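Local coordinates for amino acid ABC transporter, periplasmic amino acid-binding protein, putative (Streptococcus pneumoniae, PDB 4I62) that binds L-arginine between its two lobes and probably hands it to a membrane ABC transporter for uptake into the cell, at residues F52-V57 and F263-E268; G108-D113 and I196-V201. One frame throughout, in Å; residues are numbered along the deposited sequence.

Contact 1. Residues F52-V57 and F263-E268; sequences FEYQKV and FKASIE
Tyr54 offers one face of its ring to Ser266 CB, and two residues further along the strand Lys56 stretches to the carbonyl of Ala265. The tyrosine can be followed outward: CB carries the ring from strand 54-58 toward the C-terminal end of helix 254-265, with CG set between the backbone N and the carbonyl carbon (chi1 59°). Ser266 CB lies nearest Tyr54 CZ and CE2, with CD2 and CE1 a little farther from it. Displaced toward the rim, it stands 3.8 Å from the centroid of the Tyr54 ring and 24° off its normal, a CH-pi contact. At the tip, Tyr54 OH packs against Ala265 CB at 3.4 Å. Tyr54 OH also lies 3.3 Å from Ser266 N, at an angle too poor for a hydrogen bond; it makes a weak hydrogen bond with Ala262 O, earlier in the helix.

Lys56 is extended until its last torsion, where a bend (chi4 56°) turns the ammonium. Lys56 NZ donates to Ala265 O at 2.9 Å, in the carbonyl plane and on a lone pair. Ser266 is itself fixed from within its segment, since its OG donates to Phe263 O at 2.7 Å and its N donates to the same oxygen. The end of the C-terminal helix is packed on the beta-hairpin of strands 54-58 and 61-65. The ammonium meets a main-chain carbonyl where the helix dipole is negative, an arrangement likely to stabilise its positive charge.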
loop_
_atom_site.group_PDB
_atom_site.type_symbol
_atom_site.label_atom_id
_atom_site.label_comp_id
_atom_site.label_asym_id
_atom_site.label_seq_id
_atom_site.Cartn_x
_atom_site.Cartn_y
_atom_site.Cartn_z
ATOM N N PHE A 52 1.429 0.500 -6.607
ATOM C CA PHE A 52 2.656 0.301 -5.815
ATOM C C PHE A 52 3.229 -1.107 -5.970
ATOM O O PHE A 52 4.437 -1.283 -6.244
ATOM C CB PHE A 52 2.382 0.691 -4.360
ATOM C CG PHE A 52 1.973 2.125 -4.253
ATOM C CD1 PHE A 52 2.938 3.126 -4.341
ATOM C CD2 PHE A 52 0.625 2.484 -4.217
ATOM C CE1 PHE A 52 2.573 4.457 -4.351
ATOM C CE2 PHE A 52 0.265 3.824 -4.246
ATOM C CZ PHE A 52 1.235 4.801 -4.313
ATOM N N GLU A 53 2.389 -2.131 -5.802
ATOM C CA GLU A 53 2.791 -3.524 -6.074
ATOM C C GLU A 53 1.549 -4.310 -6.465
ATOM O O GLU A 53 0.514 -4.202 -5.795
ATOM C CB GLU A 53 3.501 -4.173 -4.884
ATOM C CG GLU A 53 2.790 -4.002 -3.542
ATOM C CD GLU A 53 3.132 -2.717 -2.832
ATOM O OE1 GLU A 53 4.308 -2.276 -3.058
ATOM O OE2 GLU A 53 2.319 -2.159 -2.044
ATOM N N TYR A 54 1.665 -5.120 -7.507
ATOM C CA TYR A 54 0.520 -5.878 -7.986
ATOM C C TYR A 54 1.047 -7.008 -8.848
ATOM O O TYR A 54 2.229 -7.068 -9.204
ATOM C CB TYR A 54 -0.466 -4.968 -8.740
ATOM C CG TYR A 54 0.087 -4.244 -9.965
ATOM C CD1 TYR A 54 0.808 -3.054 -9.809
ATOM C CD2 TYR A 54 -0.140 -4.721 -11.267
ATOM C CE1 TYR A 54 1.268 -2.357 -10.893
ATOM C CE2 TYR A 54 0.357 -4.033 -12.362
ATOM C CZ TYR A 54 1.051 -2.858 -12.170
ATOM O OH TYR A 54 1.546 -2.148 -13.245
ATOM N N GLN A 55 0.142 -7.924 -9.177
ATOM C CA GLN A 55 0.457 -9.032 -10.071
ATOM C C GLN A 55 -0.015 -8.706 -11.468
ATOM O O GLN A 55 -1.191 -8.344 -11.676
ATOM C CB GLN A 55 -0.187 -10.335 -9.602
ATOM C CG GLN A 55 0.314 -10.845 -8.265
ATOM C CD GLN A 55 -0.257 -12.206 -7.933
ATOM O OE1 GLN A 55 0.187 -13.222 -8.469
ATOM N NE2 GLN A 55 -1.254 -12.235 -7.064
ATOM N N LYS A 56 0.881 -8.858 -12.429
ATOM C CA LYS A 56 0.556 -8.601 -13.818
ATOM C C LYS A 56 0.843 -9.872 -14.592
ATOM O O LYS A 56 1.908 -10.468 -14.417
ATOM C CB LYS A 56 1.450 -7.461 -14.332
ATOM C CG LYS A 56 1.172 -7.033 -15.751
ATOM C CD LYS A 56 2.039 -5.821 -16.112
ATOM C CE LYS A 56 1.916 -5.433 -17.588
ATOM N NZ LYS A 56 0.480 -5.177 -17.950
ATOM N N VAL A 57 -0.042 -10.295 -15.489
ATOM C CA VAL A 57 0.270 -11.443 -16.327
ATOM C C VAL A 57 1.208 -10.988 -17.442
ATOM O O VAL A 57 0.901 -10.062 -18.219
ATOM C CB VAL A 57 -0.990 -12.090 -16.905
ATOM C CG1 VAL A 57 -0.638 -13.434 -17.535
ATOM C CG2 VAL A 57 -2.039 -12.238 -15.811
ATOM N N PHE A 263 0.845 2.676 -12.826
ATOM C CA PHE A 263 -0.602 2.827 -12.865
ATOM C C PHE A 263 -1.127 2.439 -14.256
ATOM O O PHE A 263 -2.050 1.628 -14.383
ATOM C CB PHE A 263 -1.004 4.254 -12.484
ATOM C CG PHE A 263 -2.487 4.413 -12.274
ATOM C CD1 PHE A 263 -3.316 4.683 -13.340
ATOM C CD2 PHE A 263 -3.062 4.224 -11.018
ATOM C CE1 PHE A 263 -4.681 4.821 -13.162
ATOM C CE2 PHE A 263 -4.431 4.350 -10.827
ATOM C CZ PHE A 263 -5.232 4.631 -11.893
ATOM N N LYS A 264 -0.507 2.990 -15.304
ATOM C CA LYS A 264 -0.895 2.663 -16.668
ATOM C C LYS A 264 -0.781 1.167 -16.956
ATOM O O LYS A 264 -1.685 0.582 -17.545
ATOM C CB LYS A 264 -0.001 3.414 -17.648
ATOM C CG LYS A 264 -0.189 4.920 -17.658
ATOM C CD LYS A 264 0.810 5.591 -18.596
ATOM C CE LYS A 264 0.664 7.112 -18.572
ATOM N NZ LYS A 264 -0.698 7.554 -18.991
ATOM N N ALA A 265 0.305 0.540 -16.511
ATOM C CA ALA A 265 0.523 -0.894 -16.752
ATOM C C ALA A 265 -0.416 -1.818 -15.949
ATOM O O ALA A 265 -0.558 -3.008 -16.272
ATOM C CB ALA A 265 1.980 -1.268 -16.496
ATOM N N SER A 266 -1.084 -1.259 -14.936
ATOM C CA SER A 266 -2.048 -2.036 -14.145
ATOM C C SER A 266 -3.446 -2.075 -14.755
ATOM O O SER A 266 -4.299 -2.846 -14.293
ATOM C CB SER A 266 -2.134 -1.479 -12.713
ATOM O OG SER A 266 -2.924 -0.280 -12.646
ATOM N N ILE A 267 -3.688 -1.268 -15.784
ATOM C CA ILE A 267 -4.998 -1.229 -16.420
ATOM C C ILE A 267 -5.095 -2.400 -17.384
ATOM O O ILE A 267 -4.280 -2.533 -18.309
ATOM C CB ILE A 267 -5.232 0.099 -17.167
ATOM C CG1 ILE A 267 -5.159 1.271 -16.186
ATOM C CG2 ILE A 267 -6.597 0.082 -17.846
ATOM C CD1 ILE A 267 -5.210 2.642 -16.834
ATOM N N GLU A 268 -6.087 -3.256 -17.155
ATOM C CA GLU A 268 -6.275 -4.468 -17.955
ATOM C C GLU A 268 -6.884 -4.133 -19.314
ATOM O O GLU A 268 -7.812 -3.330 -19.413
ATOM C CB GLU A 268 -7.163 -5.474 -17.211
ATOM C CG GLU A 268 -6.601 -5.913 -15.867
ATOM C CD GLU A 268 -7.650 -6.529 -14.948
ATOM O OE1 GLU A 268 -8.805 -6.711 -15.383
ATOM O OE2 GLU A 268 -7.311 -6.824 -13.778
#

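Contact 2. Residues G108-D113 and I196-V201; sequences GVSKTD and IFEEPV. With ARG (arginine), chain B.
The alpha-amino nitrogen N of the bound arginine is gripped from both segments at once. Gly108 O and Ser110 OG each accept from it at 2.8 Å, and Glu198 reaches it with both carboxylate oxygens: OE1 lies 2.9 Å from ligand N, while OE2 at 3.0 Å makes a weak bond. The carboxylate therefore straddles the ammonium group, and the opposite charges should strengthen the hold. Glu198 arrives from the end of strand 194-198, and a bend about CB-CG (chi2 146°) swings both of its carboxylate oxygens onto the ammonium. Tyr227 OH also bonds OE1, which helps fix the rotation of the carboxylate.

Between the two protein segments the direct approach is slight: Ser110 OG passes Glu198 OE2 at 3.2 Å without a hydrogen bond, so the ligand nitrogen bridges them. Ser110 holds the ligand at two points. Its backbone N donates to the arginine carboxylate oxygen O in a nearly straight bond (2.8 Å, 173°), and its OG, anti to the carbonyl carbon (chi1 -60°), is turned toward the ammonium. That hydroxyl also bonds Asp225 OD1, whose second oxygen lies close to Glu198 OE2; the gathered acidic groups should deepen the negative potential around the amino group.

Arg115 and Ile160 N bind the arginine as well, while Gln156 supplies a further acceptor. Such paired recognition of the alpha-amino and alpha-carboxylate groups, with the ligand enclosed between two lobes, is typical of the amino acid site of a type II periplasmic binding protein in solute-binding family 3.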
loop_
_atom_site.group_PDB
_atom_site.type_symbol
_atom_site.label_atom_id
_atom_site.label_comp_id
_atom_site.label_asym_id
_atom_site.label_seq_id
_atom_site.Cartn_x
_atom_site.Cartn_y
_atom_site.Cartn_z
ATOM N N GLY A 108 3.673 0.116 0.247
ATOM C CA GLY A 108 2.681 1.158 0.478
ATOM C C GLY A 108 2.412 1.370 1.962
ATOM O O GLY A 108 1.277 1.632 2.352
ATOM N N VAL A 109 3.459 1.295 2.776
ATOM C CA VAL A 109 3.321 1.339 4.236
ATOM C C VAL A 109 3.226 2.769 4.765
ATOM O O VAL A 109 4.170 3.573 4.566
ATOM C CB VAL A 109 4.502 0.625 4.937
ATOM C CG1 VAL A 109 4.364 0.687 6.444
ATOM C CG2 VAL A 109 4.634 -0.797 4.474
ATOM N N SER A 110 2.124 3.105 5.419
ATOM C CA SER A 110 1.973 4.392 6.036
ATOM C C SER A 110 2.757 4.496 7.332
ATOM O O SER A 110 2.749 3.601 8.195
ATOM C CB SER A 110 0.498 4.582 6.399
ATOM O OG SER A 110 -0.353 4.524 5.251
ATOM N N LYS A 111 3.391 5.660 7.551
ATOM C CA LYS A 111 3.938 5.935 8.890
ATOM C C LYS A 111 2.842 6.176 9.908
ATOM O O LYS A 111 1.833 6.852 9.628
ATOM C CB LYS A 111 4.777 7.193 8.918
ATOM C CG LYS A 111 5.915 7.070 8.055
ATOM C CD LYS A 111 6.798 8.314 8.103
ATOM C CE LYS A 111 7.278 8.633 9.497
ATOM N NZ LYS A 111 8.053 9.936 9.512
ATOM N N THR A 112 3.010 5.622 11.088
ATOM C CA THR A 112 2.129 5.980 12.198
ATOM C C THR A 112 2.970 6.084 13.455
ATOM O O THR A 112 4.083 5.568 13.500
ATOM C CB THR A 112 1.042 4.940 12.447
ATOM O OG1 THR A 112 1.639 3.752 12.954
ATOM C CG2 THR A 112 0.226 4.624 11.196
ATOM N N ASP A 113 2.446 6.738 14.485
ATOM C CA ASP A 113 3.190 6.839 15.737
ATOM C C ASP A 113 3.407 5.484 16.362
ATOM O O ASP A 113 4.500 5.203 16.847
ATOM C CB ASP A 113 2.496 7.777 16.730
ATOM C CG ASP A 113 2.647 9.238 16.347
ATOM O OD1 ASP A 113 3.429 9.536 15.418
ATOM O OD2 ASP A 113 2.000 10.097 16.994
ATOM N N ILE A 196 -12.745 1.193 2.208
ATOM C CA ILE A 196 -11.836 2.318 2.371
ATOM C C ILE A 196 -10.488 1.998 1.752
ATOM O O ILE A 196 -9.830 1.021 2.170
ATOM C CB ILE A 196 -11.628 2.692 3.865
ATOM C CG1 ILE A 196 -12.950 2.809 4.621
ATOM C CG2 ILE A 196 -10.783 3.945 3.991
ATOM C CD1 ILE A 196 -12.779 3.065 6.102
ATOM N N PHE A 197 -10.032 2.802 0.792
ATOM C CA PHE A 197 -8.704 2.658 0.219
ATOM C C PHE A 197 -8.106 4.040 -0.017
ATOM O O PHE A 197 -8.811 5.003 -0.330
ATOM C CB PHE A 197 -8.720 1.977 -1.175
ATOM C CG PHE A 197 -8.915 0.488 -1.192
ATOM C CD1 PHE A 197 -8.214 -0.369 -0.385
ATOM C CD2 PHE A 197 -9.834 -0.067 -2.070
ATOM C CE1 PHE A 197 -8.431 -1.773 -0.439
ATOM C CE2 PHE A 197 -10.015 -1.442 -2.158
ATOM C CZ PHE A 197 -9.311 -2.292 -1.357
ATOM N N GLU A 198 -6.777 4.109 0.061
ATOM C CA GLU A 198 -6.072 5.319 -0.356
ATOM C C GLU A 198 -6.335 5.602 -1.844
ATOM O O GLU A 198 -6.459 4.673 -2.656
ATOM C CB GLU A 198 -4.585 5.178 -0.031
ATOM C CG GLU A 198 -4.379 5.317 1.497
ATOM C CD GLU A 198 -3.257 4.481 2.123
ATOM O OE1 GLU A 198 -2.865 3.425 1.564
ATOM O OE2 GLU A 198 -2.831 4.840 3.238
ATOM N N GLU A 199 -6.400 6.879 -2.181
ATOM C CA GLU A 199 -6.891 7.345 -3.463
ATOM C C GLU A 199 -6.301 6.632 -4.701
ATOM O O GLU A 199 -7.067 6.203 -5.565
ATOM C CB GLU A 199 -6.734 8.867 -3.570
ATOM C CG GLU A 199 -7.322 9.423 -4.861
ATOM C CD GLU A 199 -7.402 10.946 -4.888
ATOM O OE1 GLU A 199 -6.722 11.616 -4.077
ATOM O OE2 GLU A 199 -8.087 11.504 -5.787
ATOM N N PRO A 200 -4.972 6.519 -4.820
ATOM C CA PRO A 200 -4.438 5.928 -6.067
ATOM C C PRO A 200 -4.836 4.463 -6.221
ATOM O O PRO A 200 -5.059 3.978 -7.320
ATOM C CB PRO A 200 -2.906 6.060 -5.898
ATOM C CG PRO A 200 -2.692 6.222 -4.431
ATOM C CD PRO A 200 -3.890 6.998 -3.939
ATOM N N VAL A 201 -4.938 3.768 -5.099
ATOM C CA VAL A 201 -5.322 2.360 -5.088
ATOM C C VAL A 201 -6.816 2.212 -5.421
ATOM O O VAL A 201 -7.208 1.373 -6.237
ATOM C CB VAL A 201 -4.934 1.716 -3.737
ATOM C CG1 VAL A 201 -5.458 0.295 -3.633
ATOM C CG2 VAL A 201 -3.413 1.740 -3.616
HETATM N N ARG B . -1.118 2.358 3.640
HETATM C CA ARG B . -1.853 1.335 4.430
HETATM C C ARG B . -1.059 0.903 5.660
HETATM O O ARG B . 0.171 1.117 5.698
HETATM C CB ARG B . -2.266 0.164 3.558
HETATM C CG ARG B . -1.094 -0.491 2.823
HETATM C CD ARG B . -1.484 -1.814 2.199
HETATM N NE ARG B . -0.456 -2.245 1.269
HETATM C CZ ARG B . -0.475 -3.370 0.584
HETATM N NH1 ARG B . 0.533 -3.665 -0.230
HETATM N NH2 ARG B . -1.498 -4.213 0.718
HETATM O OXT ARG B . -1.701 0.292 6.576
#

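From the N terminus the chain passes first through 52-57, on strand 54-58, and then through 108-113, in the loop leading to helix 113-116. It next supplies 196-201, at the junction of strand 194-198 and helix 199-208, which closes contact 2. Contact 1 closes only near the C terminus, at 263-268, so its long loop encloses the shorter one. Contact 2 joins the two sides of the cleft through the ligand; contact 1 joins the C-terminal helix to the small antiparallel sheet. Their centres lie about 18 Å apart, yet they meet: Phe52 and Phe263 both pack on Pro200, and Glu53 OE2 accepts from NH1 of the arginine that contact 2 holds by its amino end.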